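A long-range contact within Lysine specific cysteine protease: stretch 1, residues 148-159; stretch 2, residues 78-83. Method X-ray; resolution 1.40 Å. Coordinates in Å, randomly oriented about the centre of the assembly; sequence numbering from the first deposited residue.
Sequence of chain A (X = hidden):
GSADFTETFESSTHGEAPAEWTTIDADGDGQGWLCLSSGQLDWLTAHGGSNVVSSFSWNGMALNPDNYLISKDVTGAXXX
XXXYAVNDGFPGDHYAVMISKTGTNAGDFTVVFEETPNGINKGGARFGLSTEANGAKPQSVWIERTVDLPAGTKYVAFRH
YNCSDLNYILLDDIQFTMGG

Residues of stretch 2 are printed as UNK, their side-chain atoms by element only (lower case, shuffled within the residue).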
ATOM      1  N   ASP A 148      -0.795  15.542  -5.828  1.00  9.07           N
ATOM      2  CA  ASP A 148      -1.826  16.565  -5.875  1.00  9.87           C
ATOM      3  C   ASP A 148      -3.204  15.889  -6.049  1.00 12.03           C
ATOM      4  O   ASP A 148      -3.339  14.982  -6.853  1.00 10.81           O
ATOM      5  CB  ASP A 148      -1.615  17.497  -7.084  1.00  9.85           C
ATOM      6  CG  ASP A 148      -0.333  18.294  -7.054  1.00 10.36           C
ATOM      7  OD1 ASP A 148       0.342  18.378  -6.018  1.00 13.99           O
ATOM      8  OD2 ASP A 148      -0.040  18.886  -8.118  1.00 12.20           O
ATOM      9  N   LEU A 149      -4.213  16.326  -5.282  1.00  9.08           N
ATOM     10  CA  LEU A 149      -5.566  15.785  -5.415  1.00 11.67           C
ATOM     11  C   LEU A 149      -6.488  16.791  -6.114  1.00 10.97           C
ATOM     12  O   LEU A 149      -6.538  17.952  -5.695  1.00 14.04           O
ATOM     13  CB  LEU A 149      -6.130  15.389  -4.063  1.00 10.58           C
ATOM     14  CG  LEU A 149      -5.274  14.416  -3.254  1.00  9.92           C
ATOM     15  CD1 LEU A 149      -5.855  14.239  -1.856  1.00 11.02           C
ATOM     16  CD2 LEU A 149      -5.189  13.102  -3.954  1.00 11.73           C
ATOM     17  N   PRO A 150      -7.148  16.372  -7.202  1.00 11.36           N
ATOM     18  CA  PRO A 150      -8.054  17.275  -7.930  1.00 11.47           C
ATOM     19  C   PRO A 150      -9.161  17.782  -7.046  1.00 13.85           C
ATOM     20  O   PRO A 150      -9.569  17.125  -6.086  1.00 12.61           O
ATOM     21  CB  PRO A 150      -8.636  16.388  -9.026  1.00 16.02           C
ATOM     22  CG  PRO A 150      -7.696  15.239  -9.165  1.00 19.62           C
ATOM     23  CD  PRO A 150      -7.025  15.065  -7.855  1.00 13.89           C
ATOM     24  N   ALA A 151      -9.635  18.972  -7.360  1.00 12.81           N
ATOM     25  CA  ALA A 151     -10.768  19.530  -6.666  1.00 11.88           C
ATOM     26  C   ALA A 151     -11.949  18.573  -6.738  1.00 12.97           C
ATOM     27  O   ALA A 151     -12.246  18.016  -7.781  1.00 13.77           O
ATOM     28  CB  ALA A 151     -11.148  20.840  -7.318  1.00 12.37           C
ATOM     29  N   GLY A 152     -12.631  18.414  -5.638  1.00 11.97           N
ATOM     30  CA  GLY A 152     -13.763  17.485  -5.573  1.00 13.97           C
ATOM     31  C   GLY A 152     -13.418  16.070  -5.088  1.00 11.50           C
ATOM     32  O   GLY A 152     -14.303  15.261  -4.861  1.00 12.28           O
ATOM     33  N   THR A 153     -12.128  15.770  -4.900  1.00 10.98           N
ATOM     34  CA  THR A 153     -11.728  14.451  -4.398  1.00 11.88           C
ATOM     35  C   THR A 153     -12.488  14.151  -3.108  1.00  9.83           C
ATOM     36  O   THR A 153     -12.468  14.937  -2.155  1.00 11.49           O
ATOM     37  CB  THR A 153     -10.227  14.398  -4.143  1.00 12.28           C
ATOM     38  OG1 THR A 153      -9.519  14.465  -5.391  1.00 12.28           O
ATOM     39  CG2 THR A 153      -9.835  13.112  -3.376  1.00 12.97           C
ATOM     40  N   LYS A 154     -13.128  12.983  -3.064  1.00 11.42           N
ATOM     41  CA  LYS A 154     -13.849  12.497  -1.898  1.00 10.88           C
ATOM     42  C   LYS A 154     -13.193  11.245  -1.286  1.00 10.59           C
ATOM     43  O   LYS A 154     -13.133  11.090  -0.079  1.00 11.70           O
ATOM     44  CB  LYS A 154     -15.290  12.189  -2.300  1.00 13.40           C
ATOM     45  CG  LYS A 154     -16.177  11.614  -1.216  1.00 15.37           C
ATOM     46  CD  LYS A 154     -17.638  11.655  -1.691  1.00 16.91           C
ATOM     47  CE  LYS A 154     -18.609  11.047  -0.721  1.00 20.71           C
ATOM     48  NZ  LYS A 154     -19.884  10.755  -1.448  1.00 19.76           N
ATOM     49  N   TYR A 155     -12.730  10.338  -2.144  1.00 10.64           N
ATOM     50  CA  TYR A 155     -12.011   9.142  -1.707  1.00  9.34           C
ATOM     51  C   TYR A 155     -10.721   9.046  -2.466  1.00 10.20           C
ATOM     52  O   TYR A 155     -10.666   9.364  -3.654  1.00 10.26           O
ATOM     53  CB  TYR A 155     -12.840   7.869  -1.945  1.00 10.77           C
ATOM     54  CG  TYR A 155     -14.208   7.845  -1.287  1.00 10.09           C
ATOM     55  CD1 TYR A 155     -14.353   7.536   0.066  1.00 11.65           C
ATOM     56  CD2 TYR A 155     -15.359   8.130  -2.011  1.00 12.12           C
ATOM     57  CE1 TYR A 155     -15.591   7.491   0.665  1.00 12.01           C
ATOM     58  CE2 TYR A 155     -16.617   8.101  -1.402  1.00 13.13           C
ATOM     59  CZ  TYR A 155     -16.723   7.788  -0.072  1.00 12.78           C
ATOM     60  OH  TYR A 155     -18.002   7.759   0.474  1.00 15.29           O
ATOM     61  N   VAL A 156      -9.695   8.579  -1.767  1.00 10.15           N
ATOM     62  CA  VAL A 156      -8.390   8.327  -2.346  1.00  8.42           C
ATOM     63  C   VAL A 156      -8.148   6.818  -2.258  1.00 10.47           C
ATOM     64  O   VAL A 156      -8.357   6.214  -1.211  1.00 10.79           O
ATOM     65  CB  VAL A 156      -7.309   9.111  -1.598  1.00  9.31           C
ATOM     66  CG1 VAL A 156      -5.892   8.697  -2.095  1.00  9.65           C
ATOM     67  CG2 VAL A 156      -7.516  10.623  -1.749  1.00 10.59           C
ATOM     68  N   ALA A 157      -7.725   6.222  -3.359  1.00  9.40           N
ATOM     69  CA  ALA A 157      -7.422   4.804  -3.402  1.00  9.36           C
ATOM     70  C   ALA A 157      -5.980   4.577  -3.804  1.00  8.18           C
ATOM     71  O   ALA A 157      -5.432   5.322  -4.619  1.00  8.69           O
ATOM     72  CB  ALA A 157      -8.334   4.098  -4.432  1.00 11.60           C
ATOM     73  N   PHE A 158      -5.372   3.539  -3.244  1.00  8.12           N
ATOM     74  CA  PHE A 158      -4.086   3.014  -3.701  1.00  6.61           C
ATOM     75  C   PHE A 158      -4.387   1.666  -4.337  1.00  9.44           C
ATOM     76  O   PHE A 158      -5.053   0.792  -3.742  1.00  9.56           O
ATOM     77  CB  PHE A 158      -3.120   2.854  -2.517  1.00  9.08           C
ATOM     78  CG  PHE A 158      -2.747   4.127  -1.895  1.00  7.84           C
ATOM     79  CD1 PHE A 158      -1.556   4.759  -2.248  1.00  9.63           C
ATOM     80  CD2 PHE A 158      -3.540   4.697  -0.926  1.00 10.06           C
ATOM     81  CE1 PHE A 158      -1.195   5.969  -1.680  1.00 10.51           C
ATOM     82  CE2 PHE A 158      -3.187   5.902  -0.346  1.00 11.05           C
ATOM     83  CZ  PHE A 158      -1.990   6.542  -0.716  1.00 10.33           C
ATOM     84  N   ARG A 159      -3.900   1.488  -5.561  1.00  9.44           N
ATOM     85  CA  ARG A 159      -4.233   0.327  -6.375  1.00  8.72           C
ATOM     86  C   ARG A 159      -2.947  -0.371  -6.751  1.00  7.95           C
ATOM     87  O   ARG A 159      -2.131   0.197  -7.465  1.00  7.71           O
ATOM     88  CB  ARG A 159      -5.011   0.750  -7.619  1.00  9.58           C
ATOM     89  CG  ARG A 159      -5.501  -0.426  -8.457  1.00 10.71           C
ATOM     90  CD  ARG A 159      -6.091   0.110  -9.730  1.00  9.61           C
ATOM     91  NE  ARG A 159      -6.535  -0.924 -10.652  1.00  9.77           N
ATOM     92  CZ  ARG A 159      -6.964  -0.705 -11.891  1.00 11.69           C
ATOM     93  NH1 ARG A 159      -6.997   0.538 -12.389  1.00 13.50           N
ATOM     94  NH2 ARG A 159      -7.351  -1.728 -12.630  1.00 13.11           N
ATOM     95  N   UNK A  78      -6.517  18.230  -0.444  1.00 11.29           N
ATOM     96  CA  UNK A  78      -5.859  18.811  -1.571  1.00 12.55           C
ATOM     97  C   UNK A  78      -4.540  18.103  -1.903  1.00 12.08           C
ATOM     98  O   UNK A  78      -4.023  18.274  -3.008  1.00 11.82           O
ATOM     99  c   UNK A  78      -6.878  21.087  -1.240  1.00 14.99           C
ATOM    100  o   UNK A  78      -4.898  20.434  -0.056  1.00 14.51           O
ATOM    101  c   UNK A  78      -5.575  20.283  -1.320  1.00 13.87           C
ATOM    102  N   UNK A  79      -3.990  17.331  -0.955  1.00  9.53           N
ATOM    103  CA  UNK A  79      -2.684  16.685  -1.115  1.00  9.92           C
ATOM    104  C   UNK A  79      -2.724  15.375  -0.334  1.00  9.10           C
ATOM    105  O   UNK A  79      -3.318  15.329   0.743  1.00 11.29           O
ATOM    106  c   UNK A  79      -0.148  17.956  -2.699  1.00 13.86           C
ATOM    107  c   UNK A  79      -1.534  17.559  -0.604  1.00 11.28           C
ATOM    108  c   UNK A  79       0.405  19.360  -2.652  1.00 20.50           C
ATOM    109  c   UNK A  79      -0.198  17.300  -1.309  1.00 17.00           C
ATOM    110  n   UNK A  79       0.112  20.181  -3.889  1.00 17.79           N
ATOM    111  N   UNK A  80      -2.111  14.312  -0.872  1.00  9.69           N
ATOM    112  CA  UNK A  80      -1.775  13.140  -0.059  1.00 10.01           C
ATOM    113  C   UNK A  80      -0.250  12.908  -0.147  1.00  9.93           C
ATOM    114  O   UNK A  80       0.334  12.964  -1.228  1.00 11.62           O
ATOM    115  c   UNK A  80      -2.627  11.887  -0.470  1.00  8.73           C
ATOM    116  c   UNK A  80      -2.380  11.440  -1.962  1.00 11.07           C
ATOM    117  c   UNK A  80      -2.394  10.735   0.517  1.00 11.86           C
ATOM    118  N   UNK A  81       0.392  12.762   1.001  1.00  8.99           N
ATOM    119  CA  UNK A  81       1.799  12.468   1.077  1.00  8.55           C
ATOM    120  C   UNK A  81       1.913  11.129   1.803  1.00  9.68           C
ATOM    121  O   UNK A  81       1.207  10.890   2.798  1.00 11.94           O
ATOM    122  c   UNK A  81       4.469  13.936   4.229  1.00 15.62           C
ATOM    123  n   UNK A  81       5.149  13.515   5.474  1.00 15.46           N
ATOM    124  c   UNK A  81       2.532  13.588   1.823  1.00  9.16           C
ATOM    125  c   UNK A  81       4.413  12.825   3.255  1.00 17.57           C
ATOM    126  c   UNK A  81       4.033  13.337   1.938  1.00 12.87           C
ATOM    127  N   UNK A  82       2.811  10.262   1.385  1.00  7.88           N
ATOM    128  CA  UNK A  82       2.901   8.939   1.967  1.00  8.72           C
ATOM    129  C   UNK A  82       4.309   8.406   1.725  1.00  7.24           C
ATOM    130  O   UNK A  82       5.095   8.997   0.976  1.00  9.26           O
ATOM    131  c   UNK A  82       2.855   6.689  -2.092  1.00  8.73           C
ATOM    132  c   UNK A  82       1.856   7.971   1.372  1.00  8.17           C
ATOM    133  c   UNK A  82       1.423   8.784  -0.998  1.00  9.44           C
ATOM    134  c   UNK A  82       2.270   7.639  -2.914  1.00  8.90           C
ATOM    135  o   UNK A  82       2.399   7.589  -4.287  1.00  9.07           O
ATOM    136  c   UNK A  82       1.974   7.836  -0.131  1.00  8.65           C
ATOM    137  c   UNK A  82       2.718   6.810  -0.700  1.00  8.14           C
ATOM    138  c   UNK A  82       1.560   8.675  -2.375  1.00  7.87           C
ATOM    139  N   UNK A  83       4.594   7.285   2.363  1.00  7.46           N
ATOM    140  CA  UNK A  83       5.833   6.546   2.183  1.00  8.86           C
ATOM    141  C   UNK A  83       5.512   5.124   1.764  1.00  7.59           C
ATOM    142  O   UNK A  83       4.604   4.515   2.296  1.00  8.08           O
ATOM    143  c   UNK A  83       6.250   9.871   5.232  1.00 11.23           C
ATOM    144  o   UNK A  83       7.619  11.828   5.428  1.00 16.85           O
ATOM    145  c   UNK A  83       6.679   6.550   3.476  1.00  9.15           C
ATOM    146  c   UNK A  83       6.974   7.934   3.991  1.00  9.64           C
ATOM    147  c   UNK A  83       7.427  10.521   4.965  1.00 12.59           C
ATOM    148  c   UNK A  83       8.160   8.587   3.710  1.00 11.51           C
ATOM    149  c   UNK A  83       8.396   9.909   4.201  1.00  9.94           C
ATOM    150  c   UNK A  83       6.032   8.598   4.777  1.00 10.65           C
TER

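Position 78 has three side-chain atoms: the first carbon bears one oxygen and one further carbon. Its CA-to-CB bond points away from stretch 1, and no side-chain atom touches that stretch. The branching, with a hydroxyl, is threonine. The hydroxyl of T78 is hydrogen-bonded elsewhere in the structure. The contact is made by the backbone instead: the N of L149 donates to the O of T78 at 3.0 Å, with a nearly straight N-H...O angle of 167°.

Position 79 has four carbons in a row ending in nitrogen. That terminal nitrogen lies 2.8 Å from the OD1 of D148. The unbranched chain and terminal nitrogen make it lysine. The chain bends at chi2 and chi3, both p, and brings its end to D148. The contact of the NZ of K79 with the OD1 of D148 is a salt bridge that is also a hydrogen bond. The CA of K79 lies 4.8 Å from the CA of D148, in an antiparallel, non-hydrogen-bonded bridge pair with both side chains on the same face of the sheet.

Position 80 has three carbons, the first carrying the other two, and no polar atom. It is buried, and its CA-to-CB bond points toward stretch 1. One outer carbon lies 3.8 Å from the CD2 of L149 and 4.5 Å from the CG1 of V156. The other approaches the CZ of F158 at 4.4 Å, near the plane of that ring. This is valine. The first of these carbons is CG1 of V80, the second CG2.

Position 81 again has four carbons in a row and a terminal nitrogen. Its CA-to-CB bond points away from stretch 1, and it touches none of it. It is lysine. The NZ of K81 instead donates a hydrogen bond within its own stretch, to the side-chain oxygen of position 83 at 3.0 Å.

Position 82 has one carbon leading to a six-carbon ring that bears an oxygen. It is buried, and its CA-to-CB bond points toward stretch 1. A ring carbon lies 3.9 Å from the CE1 of F158. This is tyrosine, and that carbon is CD2. The edge of F158 meets the face of Y82, with planes at 80°.

Position 83 has the same ring and oxygen, and its side chain does not reach stretch 1. It is also tyrosine.

The contact works in two parts. Around D148 and L149, a backbone hydrogen bond and a salt bridge join the two stretches directly. Farther along, side chains fill the space between strands 155-159 and 79-83: V80 packs against V156 and F158, and also against L149 from the loop, and Y82 receives the edge of F158.

Stretch 2, residues 78-83: TKVKYY
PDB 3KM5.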